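Local structure of L-serine ammonia-lyase (Rhizomucor miehei CAU432, 5C3U) at residues I97-K102 with R134-R139. The protein belongs to the pyridoxal-phosphate dependent enzyme family and binds pyridoxal-5'-phosphate in a pocket of the chain. Sequence-based numbering, arbitrary orientation.
Sequences IIVVPK and RKLVRR
Ile-97 meets the segment 134-139 with both of its branches. Its CG2 methyl, anti to the backbone N, lies 4.0 Å from CD1 of Leu-136, while the other branch carries CD1 to 3.9 Å from NH1 of Arg-138. The arginine chain, bent at chi2 (132°) and chi3 (25°), crosses the isoleucine at about a right angle, and its guanidinium stands oblique to that methyl. Val-99 points toward the same segment. With CG1 anti to the backbone N (chi1 -176°), CG2 is the methyl that reaches Leu-136 CD1, at 3.8 Å and again with the two side chains about perpendicular. One leucine methyl thus touches both Ile-97 and Val-99, and Ile-120 on the adjoining strand 118-121 also touches this leucine. Leu-136 occupies the third position of a type I turn from Arg-134 to Val-137, where the chain leaves helix 126-134, whose Ala-129 and Ala-133 pack on Val-99. Strand 95-100 is an inner strand of a four-stranded parallel sheet and 134-139 leads to its edge strand 141-143, an open alpha/beta arrangement consistent with a fold-type II pyridoxal-phosphate enzyme. Arg-138 is exposed and also touches a crystal neighbour, so its pose may partly reflect the lattice. No hydrogen bond joins the two segments: the contact is chiefly apolar, methyl against methyl around Leu-136, and depends on shape and burial, not on directed bonds.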
loop_
_atom_site.group_PDB
_atom_site.type_symbol
_atom_site.label_atom_id
_atom_site.label_comp_id
_atom_site.label_asym_id
_atom_site.label_seq_id
_atom_site.Cartn_x
_atom_site.Cartn_y
_atom_site.Cartn_z
ATOM N N ILE A 97 -6.031 -18.224 -9.756
ATOM C CA ILE A 97 -4.881 -19.073 -9.491
ATOM C C ILE A 97 -3.892 -18.197 -8.711
ATOM O O ILE A 97 -3.373 -17.198 -9.240
ATOM C CB ILE A 97 -4.227 -19.586 -10.812
ATOM C CG1 ILE A 97 -5.225 -20.428 -11.622
ATOM C CG2 ILE A 97 -2.935 -20.349 -10.523
ATOM C CD1 ILE A 97 -5.050 -20.296 -13.124
ATOM N N ILE A 98 -3.612 -18.591 -7.477
ATOM C CA ILE A 98 -2.832 -17.756 -6.584
ATOM C C ILE A 98 -1.562 -18.486 -6.128
ATOM O O ILE A 98 -1.650 -19.608 -5.653
ATOM C CB ILE A 98 -3.674 -17.334 -5.349
ATOM C CG1 ILE A 98 -4.888 -16.491 -5.773
ATOM C CG2 ILE A 98 -2.802 -16.614 -4.323
ATOM C CD1 ILE A 98 -4.559 -15.239 -6.572
ATOM N N VAL A 99 -0.398 -17.858 -6.291
ATOM C CA VAL A 99 0.853 -18.440 -5.772
ATOM C C VAL A 99 1.367 -17.623 -4.574
ATOM O O VAL A 99 1.471 -16.375 -4.633
ATOM C CB VAL A 99 1.950 -18.514 -6.872
ATOM C CG1 VAL A 99 3.215 -19.203 -6.358
ATOM C CG2 VAL A 99 1.416 -19.255 -8.092
ATOM N N VAL A 100 1.742 -18.322 -3.507
ATOM C CA VAL A 100 2.330 -17.646 -2.339
ATOM C C VAL A 100 3.616 -18.401 -1.955
ATOM O O VAL A 100 3.753 -19.574 -2.333
ATOM C CB VAL A 100 1.339 -17.582 -1.168
ATOM C CG1 VAL A 100 0.002 -16.933 -1.592
ATOM C CG2 VAL A 100 1.100 -18.967 -0.582
ATOM N N PRO A 101 4.579 -17.719 -1.281
ATOM C CA PRO A 101 5.839 -18.376 -0.926
ATOM C C PRO A 101 5.601 -19.558 -0.019
ATOM O O PRO A 101 4.586 -19.607 0.694
ATOM C CB PRO A 101 6.616 -17.289 -0.168
ATOM C CG PRO A 101 6.063 -15.997 -0.668
ATOM C CD PRO A 101 4.615 -16.273 -0.986
ATOM N N LYS A 102 6.539 -20.505 -0.055
ATOM C CA LYS A 102 6.437 -21.755 0.702
ATOM C C LYS A 102 6.054 -21.574 2.168
ATOM O O LYS A 102 5.300 -22.384 2.698
ATOM C CB LYS A 102 7.744 -22.554 0.592
ATOM N N ARG A 134 3.790 -16.008 -12.963
ATOM C CA ARG A 134 3.795 -15.507 -14.329
ATOM C C ARG A 134 3.847 -16.603 -15.382
ATOM O O ARG A 134 3.250 -16.448 -16.454
ATOM C CB ARG A 134 4.903 -14.484 -14.551
ATOM C CG ARG A 134 4.571 -13.140 -13.922
ATOM C CD ARG A 134 5.627 -12.085 -14.233
ATOM N NE ARG A 134 5.281 -10.816 -13.588
ATOM C CZ ARG A 134 4.424 -9.932 -14.086
ATOM N NH1 ARG A 134 4.155 -8.811 -13.422
ATOM N NH2 ARG A 134 3.815 -10.178 -15.235
ATOM N N LYS A 135 4.503 -17.712 -15.056
ATOM C CA LYS A 135 4.594 -18.869 -15.963
ATOM C C LYS A 135 3.317 -19.728 -15.992
ATOM O O LYS A 135 3.259 -20.713 -16.729
ATOM C CB LYS A 135 5.767 -19.789 -15.593
ATOM C CG LYS A 135 7.027 -19.133 -15.064
ATOM C CD LYS A 135 7.949 -18.630 -16.153
ATOM C CE LYS A 135 9.380 -18.548 -15.635
ATOM N NZ LYS A 135 10.159 -17.514 -16.375
ATOM N N LEU A 136 2.307 -19.371 -15.198
ATOM C CA LEU A 136 1.069 -20.164 -15.129
ATOM C C LEU A 136 -0.065 -19.571 -15.942
ATOM O O LEU A 136 -1.183 -20.102 -15.947
ATOM C CB LEU A 136 0.603 -20.307 -13.679
ATOM C CG LEU A 136 1.603 -20.917 -12.700
ATOM C CD1 LEU A 136 0.915 -21.168 -11.363
ATOM C CD2 LEU A 136 2.162 -22.215 -13.269
ATOM N N VAL A 137 0.211 -18.458 -16.601
ATOM C CA VAL A 137 -0.804 -17.737 -17.322
ATOM C C VAL A 137 -1.031 -18.398 -18.685
ATOM O O VAL A 137 -0.137 -18.427 -19.532
ATOM C CB VAL A 137 -0.437 -16.262 -17.547
ATOM C CG1 VAL A 137 -1.558 -15.560 -18.300
ATOM C CG2 VAL A 137 -0.144 -15.542 -16.220
ATOM N N ARG A 138 -2.238 -18.908 -18.876
ATOM C CA ARG A 138 -2.621 -19.579 -20.120
ATOM C C ARG A 138 -3.406 -18.638 -21.044
ATOM O O ARG A 138 -3.538 -17.451 -20.745
ATOM C CB ARG A 138 -3.399 -20.852 -19.776
ATOM C CG ARG A 138 -2.520 -21.938 -19.153
ATOM C CD ARG A 138 -3.144 -22.543 -17.901
ATOM N NE ARG A 138 -4.600 -22.412 -17.900
ATOM C CZ ARG A 138 -5.398 -22.717 -16.883
ATOM N NH1 ARG A 138 -4.910 -23.195 -15.745
ATOM N NH2 ARG A 138 -6.701 -22.536 -17.015
ATOM N N ARG A 139 -3.895 -19.155 -22.177
ATOM C CA ARG A 139 -4.529 -18.325 -23.214
ATOM C C ARG A 139 -5.640 -17.363 -22.737
ATOM O O ARG A 139 -5.796 -16.272 -23.289
ATOM C CB ARG A 139 -5.010 -19.204 -24.387
ATOM C CG ARG A 139 -6.158 -20.154 -24.055
ATOM C CD ARG A 139 -6.495 -21.079 -25.226
ATOM N NE ARG A 139 -5.421 -22.044 -25.466
ATOM C CZ ARG A 139 -5.293 -22.792 -26.558
ATOM N NH1 ARG A 139 -6.170 -22.704 -27.551
ATOM N NH2 ARG A 139 -4.267 -23.623 -26.658
#